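Local coordinates for protein cycloalternan-forming enzyme (Listeria monocytogenes serovar 1/2a, PDB 5F7U) that is a multidomain member of glycosyl hydrolase family 31, joining a TIM-barrel domain to several beta-rich domains and a family 6 carbohydrate-binding module, at residues Gly774-Gly779 against Val936-Tyr941; Val761-Gly766 against Pro793-Ala798; Glu856-Glu861 against Asp981-Ala986; Glu861-Asp866 against Met876-Thr881. The protein carries 1 engineered substitution. All blocks are in the same frame, centred on the assembly; numbering follows the deposited sequence.

Contact 1: Gly774-Gly779 against Val936-Tyr941; sequences GGVHPG and VNHAPY. With GLC (alpha-D-glucopyranose), chain B.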
# COMPACT_ATOMS: atom_id res chain seq x y z
N GLY A 774 0.83 -23.36 -16.87
CA GLY A 774 -0.31 -24.26 -16.64
C GLY A 774 -0.12 -25.33 -15.58
O GLY A 774 -0.93 -26.27 -15.50
N GLY A 775 0.93 -25.22 -14.76
CA GLY A 775 1.10 -26.13 -13.62
C GLY A 775 -0.04 -25.96 -12.64
O GLY A 775 -0.38 -24.85 -12.24
N VAL A 776 -0.67 -27.06 -12.24
CA VAL A 776 -1.82 -26.98 -11.36
C VAL A 776 -1.36 -27.22 -9.91
O VAL A 776 -0.62 -28.16 -9.64
CB VAL A 776 -2.90 -27.99 -11.77
CG1 VAL A 776 -4.10 -27.88 -10.83
CG2 VAL A 776 -3.37 -27.72 -13.21
N HIS A 777 -1.83 -26.39 -8.98
CA HIS A 777 -1.45 -26.53 -7.58
C HIS A 777 -2.67 -26.43 -6.66
O HIS A 777 -3.16 -25.33 -6.40
CB HIS A 777 -0.42 -25.47 -7.19
CG HIS A 777 0.81 -25.50 -8.05
ND1 HIS A 777 1.87 -26.33 -7.78
CD2 HIS A 777 1.12 -24.83 -9.19
CE1 HIS A 777 2.80 -26.16 -8.72
NE2 HIS A 777 2.36 -25.25 -9.58
N PRO A 778 -3.17 -27.58 -6.16
CA PRO A 778 -4.18 -27.59 -5.10
C PRO A 778 -3.76 -26.77 -3.88
O PRO A 778 -2.61 -26.87 -3.44
CB PRO A 778 -4.30 -29.07 -4.73
CG PRO A 778 -3.94 -29.79 -5.98
CD PRO A 778 -2.90 -28.94 -6.68
N GLY A 779 -4.68 -25.97 -3.36
CA GLY A 779 -4.40 -25.13 -2.19
C GLY A 779 -4.39 -25.85 -0.87
O GLY A 779 -4.64 -27.07 -0.80
N VAL A 936 -14.79 -30.81 -23.60
CA VAL A 936 -13.62 -30.37 -22.79
C VAL A 936 -13.65 -30.91 -21.37
O VAL A 936 -14.71 -31.04 -20.77
CB VAL A 936 -13.52 -28.84 -22.70
CG1 VAL A 936 -13.18 -28.25 -24.06
CG2 VAL A 936 -14.81 -28.23 -22.14
N ASN A 937 -12.47 -31.22 -20.85
CA ASN A 937 -12.30 -31.53 -19.44
C ASN A 937 -11.36 -30.56 -18.77
O ASN A 937 -10.74 -29.74 -19.44
CB ASN A 937 -11.83 -32.96 -19.27
CG ASN A 937 -12.95 -33.94 -19.48
OD1 ASN A 937 -13.92 -33.95 -18.72
ND2 ASN A 937 -12.84 -34.75 -20.51
N HIS A 938 -11.31 -30.63 -17.44
CA HIS A 938 -10.29 -29.89 -16.68
C HIS A 938 -8.93 -30.15 -17.33
O HIS A 938 -8.65 -31.26 -17.78
CB HIS A 938 -10.28 -30.32 -15.21
CG HIS A 938 -9.35 -29.52 -14.36
ND1 HIS A 938 -7.98 -29.68 -14.41
CD2 HIS A 938 -9.58 -28.57 -13.43
CE1 HIS A 938 -7.41 -28.85 -13.54
NE2 HIS A 938 -8.36 -28.18 -12.93
N ALA A 939 -8.08 -29.11 -17.40
CA ALA A 939 -6.81 -29.25 -18.10
C ALA A 939 -5.95 -30.36 -17.50
O ALA A 939 -6.11 -30.68 -16.31
CB ALA A 939 -6.05 -27.93 -18.09
N PRO A 940 -5.04 -30.96 -18.30
CA PRO A 940 -4.27 -32.08 -17.76
C PRO A 940 -3.36 -31.67 -16.61
O PRO A 940 -2.96 -30.49 -16.51
CB PRO A 940 -3.40 -32.52 -18.94
CG PRO A 940 -4.14 -32.05 -20.15
CD PRO A 940 -4.75 -30.75 -19.73
N TYR A 941 -3.07 -32.64 -15.73
CA TYR A 941 -1.99 -32.55 -14.76
C TYR A 941 -0.76 -33.16 -15.43
O TYR A 941 -0.70 -34.38 -15.64
CB TYR A 941 -2.35 -33.36 -13.50
CG TYR A 941 -3.46 -32.74 -12.69
CD1 TYR A 941 -4.81 -32.92 -13.04
CD2 TYR A 941 -3.16 -31.94 -11.58
CE1 TYR A 941 -5.83 -32.33 -12.30
CE2 TYR A 941 -4.17 -31.37 -10.82
CZ TYR A 941 -5.50 -31.54 -11.19
OH TYR A 941 -6.48 -30.95 -10.42
C1 GLC B . 8.10 -24.37 -12.65
C2 GLC B . 8.65 -24.32 -11.23
C3 GLC B . 8.11 -25.51 -10.43
C4 GLC B . 6.57 -25.57 -10.51
C5 GLC B . 6.15 -25.65 -11.99
C6 GLC B . 4.64 -25.68 -12.23
O2 GLC B . 10.08 -24.37 -11.27
O3 GLC B . 8.57 -25.46 -9.07
O4 GLC B . 6.06 -26.70 -9.80
O5 GLC B . 6.66 -24.48 -12.64
O6 GLC B . 4.03 -24.54 -11.62
O HOH W 1 -0.58 -29.31 -15.67
O HOH W 2 -1.94 -27.88 -17.73

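Contact 2: Val761-Gly766 against Pro793-Ala798; sequences VYLPEG and PVFAKA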
# COMPACT_ATOMS: atom_id res chain seq x y z
N VAL A 761 5.76 -20.95 -1.22
CA VAL A 761 4.55 -20.18 -1.52
C VAL A 761 3.40 -20.80 -0.73
O VAL A 761 3.10 -21.98 -0.93
CB VAL A 761 4.17 -20.20 -3.02
CG1 VAL A 761 2.98 -19.26 -3.26
CG2 VAL A 761 5.35 -19.78 -3.89
N TYR A 762 2.77 -20.02 0.14
CA TYR A 762 1.61 -20.56 0.83
C TYR A 762 0.39 -20.42 -0.08
O TYR A 762 0.08 -19.30 -0.53
CB TYR A 762 1.34 -19.90 2.22
CG TYR A 762 0.03 -20.47 2.75
CD1 TYR A 762 -0.05 -21.82 3.15
CD2 TYR A 762 -1.15 -19.71 2.72
CE1 TYR A 762 -1.25 -22.36 3.57
CE2 TYR A 762 -2.36 -20.25 3.14
CZ TYR A 762 -2.41 -21.58 3.55
OH TYR A 762 -3.59 -22.15 3.96
N LEU A 763 -0.29 -21.54 -0.36
CA LEU A 763 -1.49 -21.52 -1.17
C LEU A 763 -2.71 -21.73 -0.30
O LEU A 763 -2.86 -22.80 0.28
CB LEU A 763 -1.45 -22.59 -2.27
CG LEU A 763 -0.28 -22.47 -3.26
CD1 LEU A 763 -0.33 -23.68 -4.19
CD2 LEU A 763 -0.29 -21.16 -4.03
N PRO A 764 -3.59 -20.71 -0.22
CA PRO A 764 -4.86 -20.90 0.49
C PRO A 764 -5.73 -21.95 -0.18
O PRO A 764 -5.47 -22.35 -1.31
CB PRO A 764 -5.54 -19.54 0.39
CG PRO A 764 -4.43 -18.58 0.14
CD PRO A 764 -3.49 -19.35 -0.76
N GLU A 765 -6.77 -22.40 0.53
CA GLU A 765 -7.61 -23.48 0.03
C GLU A 765 -8.21 -23.08 -1.32
O GLU A 765 -8.48 -21.92 -1.55
CB GLU A 765 -8.67 -23.87 1.07
CG GLU A 765 -8.52 -25.34 1.46
CD GLU A 765 -8.99 -25.68 2.86
OE1 GLU A 765 -10.22 -25.79 3.07
OE2 GLU A 765 -8.12 -25.89 3.75
N GLY A 766 -8.35 -24.04 -2.23
CA GLY A 766 -8.84 -23.80 -3.60
C GLY A 766 -7.75 -24.17 -4.58
O GLY A 766 -6.68 -24.53 -4.17
N PRO A 793 7.17 -16.77 -9.33
CA PRO A 793 5.94 -17.58 -9.18
C PRO A 793 4.71 -16.69 -9.15
O PRO A 793 4.62 -15.80 -8.31
CB PRO A 793 6.12 -18.26 -7.81
CG PRO A 793 7.57 -18.09 -7.46
CD PRO A 793 8.03 -16.83 -8.14
N VAL A 794 3.78 -16.89 -10.09
CA VAL A 794 2.49 -16.17 -10.10
C VAL A 794 1.41 -17.18 -10.45
O VAL A 794 1.56 -17.92 -11.42
CB VAL A 794 2.44 -14.99 -11.11
CG1 VAL A 794 1.11 -14.25 -10.98
CG2 VAL A 794 3.57 -13.97 -10.86
N PHE A 795 0.32 -17.18 -9.67
CA PHE A 795 -0.75 -18.17 -9.83
C PHE A 795 -2.12 -17.51 -9.92
O PHE A 795 -2.38 -16.52 -9.22
CB PHE A 795 -0.78 -19.14 -8.64
CG PHE A 795 0.57 -19.67 -8.26
CD1 PHE A 795 1.42 -18.91 -7.44
CD2 PHE A 795 1.00 -20.93 -8.71
CE1 PHE A 795 2.68 -19.39 -7.09
CE2 PHE A 795 2.25 -21.43 -8.33
CZ PHE A 795 3.09 -20.65 -7.52
N ALA A 796 -2.98 -18.07 -10.76
CA ALA A 796 -4.36 -17.59 -10.86
C ALA A 796 -5.28 -18.46 -10.03
O ALA A 796 -5.21 -19.68 -10.08
CB ALA A 796 -4.83 -17.58 -12.31
N LYS A 797 -6.19 -17.80 -9.33
CA LYS A 797 -7.23 -18.40 -8.50
C LYS A 797 -8.26 -19.09 -9.38
O LYS A 797 -8.53 -18.65 -10.50
CB LYS A 797 -7.89 -17.27 -7.73
CG LYS A 797 -8.90 -17.65 -6.68
CD LYS A 797 -9.17 -16.42 -5.81
CE LYS A 797 -10.02 -15.36 -6.47
NZ LYS A 797 -10.37 -14.33 -5.43
N ALA A 798 -8.85 -20.18 -8.86
CA ALA A 798 -9.93 -20.89 -9.56
C ALA A 798 -11.07 -19.94 -9.93
O ALA A 798 -11.50 -19.14 -9.09
CB ALA A 798 -10.45 -22.04 -8.69

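Contact 3: Glu856-Glu861 against Asp981-Ala986; sequences EDFANE and DAVDGA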
# COMPACT_ATOMS: atom_id res chain seq x y z
N GLU A 856 -18.64 -23.20 -15.93
CA GLU A 856 -17.88 -24.42 -16.04
C GLU A 856 -18.79 -25.61 -15.79
O GLU A 856 -19.49 -25.66 -14.78
CB GLU A 856 -16.69 -24.40 -15.07
CG GLU A 856 -15.89 -25.69 -15.00
CD GLU A 856 -16.44 -26.65 -13.96
OE1 GLU A 856 -16.49 -26.27 -12.77
OE2 GLU A 856 -16.81 -27.77 -14.35
N ASP A 857 -18.80 -26.54 -16.74
CA ASP A 857 -19.64 -27.74 -16.66
C ASP A 857 -18.86 -28.95 -17.19
O ASP A 857 -19.35 -29.70 -18.04
CB ASP A 857 -20.96 -27.52 -17.44
CG ASP A 857 -22.01 -28.62 -17.20
OD1 ASP A 857 -21.87 -29.44 -16.27
OD2 ASP A 857 -23.00 -28.67 -17.96
N PHE A 858 -17.64 -29.14 -16.67
CA PHE A 858 -16.78 -30.27 -17.07
C PHE A 858 -17.45 -31.63 -16.89
O PHE A 858 -17.20 -32.57 -17.65
CB PHE A 858 -15.45 -30.24 -16.29
CG PHE A 858 -14.51 -29.14 -16.71
CD1 PHE A 858 -14.30 -28.83 -18.05
CD2 PHE A 858 -13.77 -28.45 -15.73
CE1 PHE A 858 -13.42 -27.82 -18.42
CE2 PHE A 858 -12.88 -27.45 -16.09
CZ PHE A 858 -12.70 -27.14 -17.44
N ALA A 859 -18.32 -31.73 -15.89
CA ALA A 859 -19.07 -32.95 -15.63
C ALA A 859 -19.88 -33.38 -16.87
O ALA A 859 -20.11 -34.58 -17.08
CB ALA A 859 -19.97 -32.77 -14.43
N ASN A 860 -20.26 -32.40 -17.68
CA ASN A 860 -20.92 -32.64 -18.98
C ASN A 860 -20.05 -32.23 -20.17
O ASN A 860 -20.54 -32.00 -21.28
CB ASN A 860 -22.29 -31.96 -18.99
CG ASN A 860 -23.24 -32.58 -17.99
OD1 ASN A 860 -23.77 -33.67 -18.22
ND2 ASN A 860 -23.45 -31.90 -16.86
N GLU A 861 -18.74 -32.15 -19.91
CA GLU A 861 -17.70 -31.80 -20.88
C GLU A 861 -17.95 -30.48 -21.62
O GLU A 861 -17.77 -30.40 -22.83
CB GLU A 861 -17.36 -32.97 -21.82
CG GLU A 861 -16.73 -34.16 -21.10
CD GLU A 861 -16.15 -35.23 -22.02
OE1 GLU A 861 -15.38 -36.09 -21.51
OE2 GLU A 861 -16.48 -35.25 -23.23
N ASP A 981 -6.81 -32.16 -7.63
CA ASP A 981 -8.12 -31.75 -7.12
C ASP A 981 -9.27 -32.57 -7.70
O ASP A 981 -9.24 -32.99 -8.86
CB ASP A 981 -8.35 -30.27 -7.41
CG ASP A 981 -7.59 -29.38 -6.46
OD1 ASP A 981 -7.49 -29.73 -5.25
OD2 ASP A 981 -7.09 -28.32 -6.92
N ALA A 982 -10.29 -32.80 -6.87
CA ALA A 982 -11.59 -33.24 -7.35
C ALA A 982 -12.22 -32.11 -8.16
O ALA A 982 -12.17 -30.94 -7.74
CB ALA A 982 -12.48 -33.63 -6.18
N VAL A 983 -12.80 -32.43 -9.31
CA VAL A 983 -13.37 -31.39 -10.18
C VAL A 983 -14.64 -30.78 -9.56
O VAL A 983 -14.83 -29.56 -9.62
CB VAL A 983 -13.62 -31.90 -11.63
CG1 VAL A 983 -14.20 -30.80 -12.51
CG2 VAL A 983 -12.34 -32.45 -12.25
N ASP A 984 -15.47 -31.64 -8.95
CA ASP A 984 -16.80 -31.29 -8.41
C ASP A 984 -17.06 -31.96 -7.07
O ASP A 984 -18.07 -32.64 -6.89
CB ASP A 984 -17.89 -31.78 -9.34
CG ASP A 984 -18.12 -30.88 -10.51
OD1 ASP A 984 -18.58 -29.73 -10.29
OD2 ASP A 984 -17.86 -31.32 -11.64
N GLY A 985 -16.12 -31.83 -6.14
CA GLY A 985 -16.32 -32.41 -4.82
C GLY A 985 -16.02 -33.89 -4.73
O GLY A 985 -15.70 -34.56 -5.72
N ALA A 986 -16.11 -34.41 -3.50
CA ALA A 986 -15.79 -35.81 -3.24
C ALA A 986 -16.69 -36.72 -4.06
O ALA A 986 -17.91 -36.59 -4.03
CB ALA A 986 -15.93 -36.09 -1.76
O HOH W 3 -18.43 -29.83 -13.62
O HOH W 4 -14.49 -27.26 -11.03
O HOH W 5 -18.72 -27.08 -11.27

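Contact 4: Glu861-Asp866 against Met876-Thr881; sequences EKVSVD and MQVFST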
# COMPACT_ATOMS: atom_id res chain seq x y z
N GLU A 861 -18.74 -32.15 -19.91
CA GLU A 861 -17.70 -31.80 -20.88
C GLU A 861 -17.95 -30.48 -21.62
O GLU A 861 -17.77 -30.40 -22.83
CB GLU A 861 -17.36 -32.97 -21.82
CG GLU A 861 -16.73 -34.16 -21.10
CD GLU A 861 -16.15 -35.23 -22.02
OE1 GLU A 861 -15.38 -36.09 -21.51
OE2 GLU A 861 -16.48 -35.25 -23.23
N LYS A 862 -18.33 -29.45 -20.87
CA LYS A 862 -18.73 -28.16 -21.43
C LYS A 862 -18.21 -27.00 -20.60
O LYS A 862 -18.11 -27.10 -19.39
CB LYS A 862 -20.26 -28.12 -21.47
CG LYS A 862 -20.85 -26.92 -22.18
CD LYS A 862 -22.37 -27.05 -22.26
CE LYS A 862 -22.78 -28.22 -23.13
NZ LYS A 862 -24.26 -28.36 -23.24
N VAL A 863 -17.81 -25.93 -21.28
CA VAL A 863 -17.56 -24.64 -20.63
C VAL A 863 -18.31 -23.64 -21.49
O VAL A 863 -18.16 -23.64 -22.71
CB VAL A 863 -16.05 -24.29 -20.55
CG1 VAL A 863 -15.84 -22.87 -20.02
CG2 VAL A 863 -15.33 -25.25 -19.61
N SER A 864 -19.11 -22.80 -20.86
CA SER A 864 -19.84 -21.77 -21.58
C SER A 864 -19.35 -20.40 -21.17
O SER A 864 -19.08 -20.16 -20.00
CB SER A 864 -21.34 -21.91 -21.34
OG SER A 864 -21.77 -23.21 -21.70
N VAL A 865 -19.18 -19.53 -22.16
CA VAL A 865 -18.77 -18.14 -21.90
C VAL A 865 -19.84 -17.21 -22.47
O VAL A 865 -20.20 -17.32 -23.66
CB VAL A 865 -17.39 -17.81 -22.49
CG1 VAL A 865 -16.99 -16.36 -22.18
CG2 VAL A 865 -16.33 -18.76 -21.95
N ASP A 866 -20.37 -16.34 -21.61
CA ASP A 866 -21.34 -15.36 -22.01
C ASP A 866 -20.62 -14.04 -22.20
O ASP A 866 -20.22 -13.39 -21.23
CB ASP A 866 -22.46 -15.25 -20.97
CG ASP A 866 -23.38 -16.46 -20.96
OD1 ASP A 866 -23.32 -17.34 -21.89
OD2 ASP A 866 -24.21 -16.54 -20.02
N MET A 876 -10.75 -15.63 -26.26
CA MET A 876 -10.71 -16.33 -24.98
C MET A 876 -9.50 -17.27 -24.98
O MET A 876 -9.22 -17.93 -25.99
CB MET A 876 -11.98 -17.18 -24.75
CG MET A 876 -13.31 -16.46 -24.88
SD MET A 876 -13.54 -15.02 -23.82
CE MET A 876 -13.41 -15.74 -22.19
N GLN A 877 -8.80 -17.35 -23.85
CA GLN A 877 -7.86 -18.45 -23.63
C GLN A 877 -8.34 -19.25 -22.43
O GLN A 877 -8.15 -18.85 -21.28
CB GLN A 877 -6.43 -17.95 -23.38
CG GLN A 877 -5.76 -17.26 -24.56
CD GLN A 877 -4.32 -16.88 -24.28
OE1 GLN A 877 -3.93 -16.64 -23.12
NE2 GLN A 877 -3.51 -16.81 -25.34
N VAL A 878 -8.98 -20.38 -22.72
CA VAL A 878 -9.63 -21.18 -21.68
C VAL A 878 -8.74 -22.35 -21.29
O VAL A 878 -8.37 -23.17 -22.14
CB VAL A 878 -11.01 -21.71 -22.16
CG1 VAL A 878 -11.77 -22.37 -21.02
CG2 VAL A 878 -11.85 -20.60 -22.77
N PHE A 879 -8.46 -22.47 -19.99
CA PHE A 879 -7.65 -23.58 -19.44
C PHE A 879 -8.53 -24.84 -19.48
O PHE A 879 -9.54 -24.90 -18.77
CB PHE A 879 -7.21 -23.23 -18.02
CG PHE A 879 -6.15 -24.14 -17.43
CD1 PHE A 879 -4.91 -24.32 -18.07
CD2 PHE A 879 -6.35 -24.73 -16.17
CE1 PHE A 879 -3.91 -25.12 -17.48
CE2 PHE A 879 -5.37 -25.53 -15.60
CZ PHE A 879 -4.14 -25.72 -16.24
N SER A 880 -8.17 -25.80 -20.33
CA SER A 880 -8.98 -27.02 -20.51
C SER A 880 -8.26 -27.98 -21.43
O SER A 880 -7.27 -27.61 -22.05
CB SER A 880 -10.35 -26.70 -21.14
OG SER A 880 -10.23 -26.44 -22.54
N THR A 881 -8.79 -29.20 -21.53
CA THR A 881 -8.33 -30.10 -22.60
C THR A 881 -8.89 -29.62 -23.95
O THR A 881 -9.71 -28.70 -24.00
CB THR A 881 -8.76 -31.55 -22.35
OG1 THR A 881 -10.19 -31.61 -22.27
CG2 THR A 881 -8.13 -32.07 -21.06

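Contact 1: Gly774-Gly779 against Val936-Tyr941
V776 sets its CG1 methyl opposite the backbone N (chi1 -180°), while Y941 swings its ring opposite its own carbonyl carbon (chi1 -70°); together these settings put V776 CG1 3.5 Å from Y941 CE2. The two side chains cross at about a right angle, and the methyl meets the ring obliquely. The second branch of the valine points to another ring, V776 CG2 lying 4.2 Å from H938 CE1, near the plane of the imidazole and at its edge. A beta-branched residue suits this place because it offers one methyl to each ring. H938 is fixed in rotation by ND1, which donates to a lone pair of A939 O at 2.8 Å, and by NE2, which bonds to E767; two such partners would favour a protonated ring. V776 belongs to strand 776-778, an outermost strand of the antiparallel sheet in the family 31 C-terminal domain, and 936-941 connects strand 929-934 of the next beta domain to strand 941-942 of the carbohydrate-binding module, so the contact lays that sheet's edge against the link between them. F879 packs on both V776 and A939. Beside this apolar core, water 1 lies 2.8 Å from P940 O and water 2 lies 2.9 Å from G774 O, each water also within bonding distance of the other carbonyl. G774 has a positive phi, which glycine accepts readily. H777 points away from 936-941, and its NE2 donates to O6 of the glucose at 2.7 Å, nearly straight at 167°. Side-chain-less G775 lets the sugar settle against the backbone, its CA 3.8 Å from glucose C6.

Contact 2: Val761-Gly766 against Pro793-Ala798
This is a buried, purely apolar contact between two facing beta layers, in which V761 and L763 on strand 758-763 meet F795 on strand 794-797 and the adjoining P793. The strands run in the same sense, V761 opposite P793 and L763 opposite F795. Their CA atoms stand 8.2 and 9.3 Å apart in these pairs, the separation of packed layers rather than of hydrogen-bonded neighbours. F795 is the centrepiece: its ring lies opposite the carbonyl carbon (chi1 -46°) and reaches across to V761, which comes from the other direction. V761 CG1 approaches F795 CE1 obliquely at 3.8 Å. L763 instead lays its CD2 methyl over one face of the ring, 4.4 Å from F795 CD1, so the aromatic is held by two aliphatic residues of alternate strand positions. The other methyl of V761 reaches the proline, with V761 CG2 4.3 Å from P793 CB. Branched aliphatic chains suit these inward positions because they fill the space between layers without bringing polar atoms. L747 and I783 extend the same core, and W768 touches both L763 and F795. The ring of F795 also meets that of H777 at about 90°, and its side chain lies about 5 Å from a bound glucose. Packing of a two-stranded antiparallel sheet, 758-763 with 781-786, against the larger antiparallel sheet containing 794-797 is the layered beta architecture of the family 31 C-terminal domain.

Contact 3: Glu856-Glu861 against Asp981-Ala986
Apolar packing between F858 and V983 forms the drier side of this contact. V983 CG1 comes to the edge of the phenyl ring, near its plane, 4.0 Å from F858 CD2, the side chains crossing at about a right angle. Small A859 leaves room for an acid beside it, A859 CB lying 3.8 Å from D984 OD2. The polar side works through water. Water 3 donates to E856 OE2 and D984 OD2 and accepts from A859 N at 3.0 Å. Water 4 joins E856 OE1 to V983 O, at 2.7 Å from the latter, and water 5 sits 2.8 Å from both E856 OE1 and D984 OD1. Direct bonds stay within 856-861: F858 N donates to the anti lone pair of E856 OE2 at 2.8 Å, helped by the glutamate's bend at chi2 (-89°), and N860 ND2 donates to D857 OD1. The contact sets the end of strand 848-857 and the 3-10 turn at 858-859 against the loop that follows strand 975-981 in the carbohydrate-binding module. With E856 OE2 4.6 Å from D984 OD2, protonation of one acid would be favoured, but the donating waters, F858 N and G834 N (on E856 OE1) probably let both stay charged.

Contact 4: Glu861-Asp866 against Met876-Thr881
V865 and M876 make the tight end of this contact, reaching toward each other tip to tip until V865 CG1 stands 3.6 Å from M876 CE and 4.0 Å from M876 SD. The methionine chain is bent twice, at chi2 (-57°) and chi3 (-61°), which folds its flexible end back to the valine; a long, flexible, apolar thioether suits a place where the layers stand well apart. One step along, the packing is lighter: V863 CG1 and V878 CG1 meet at 4.2 Å. In both pairs the CA atoms stand nearly 9 Å apart, since the strands belong to different layers. Strand 862-867 lies in a six-stranded antiparallel sheet and strand 874-879 in a mixed five-stranded one, and together they form a beta sandwich with valines and methionine turned inward. L933 and P832 also touch V878, and F858 touches V863. On the outer face of strand 862-867 the polar residues K862, S864 and D866 are partly exposed, the inside-outside alternation of a strand with one face on the core and the other toward solvent. Toward E861 and T881 the layers no longer touch. E861 has a positive phi and, with K862, faces D857 in a G1 beta bulge. S880 OG donates to T881 O at 2.7 Å, and N937 links the two ends, its ND2 bonded to E861 OE1 and its N to T881 OG1.

In the fold
From the N terminus, strand 758-763 comes first and meets 793-798 in contact 2, a short loop closed within the family 31 C-terminal domain. Before it closes, 774-779 opens contact 1, so the two cross; H777 packing on L763 and F795 joins them. Contact 1 closes only at 936-941, 157 residues on, and encloses contact 4, the layer packing of the next beta domain. Contact 3 opens at 856-861, within that span, and closes beyond it at 981-986, crossing contact 1 and enclosing contact 4, with which it shares E861. Contact 2 lies in series with contacts 3 and 4. Segment 936-941 meets parts of the family 31 C-terminal domain (774-779), the sandwich (E861, T881) and the carbohydrate-binding module (D981).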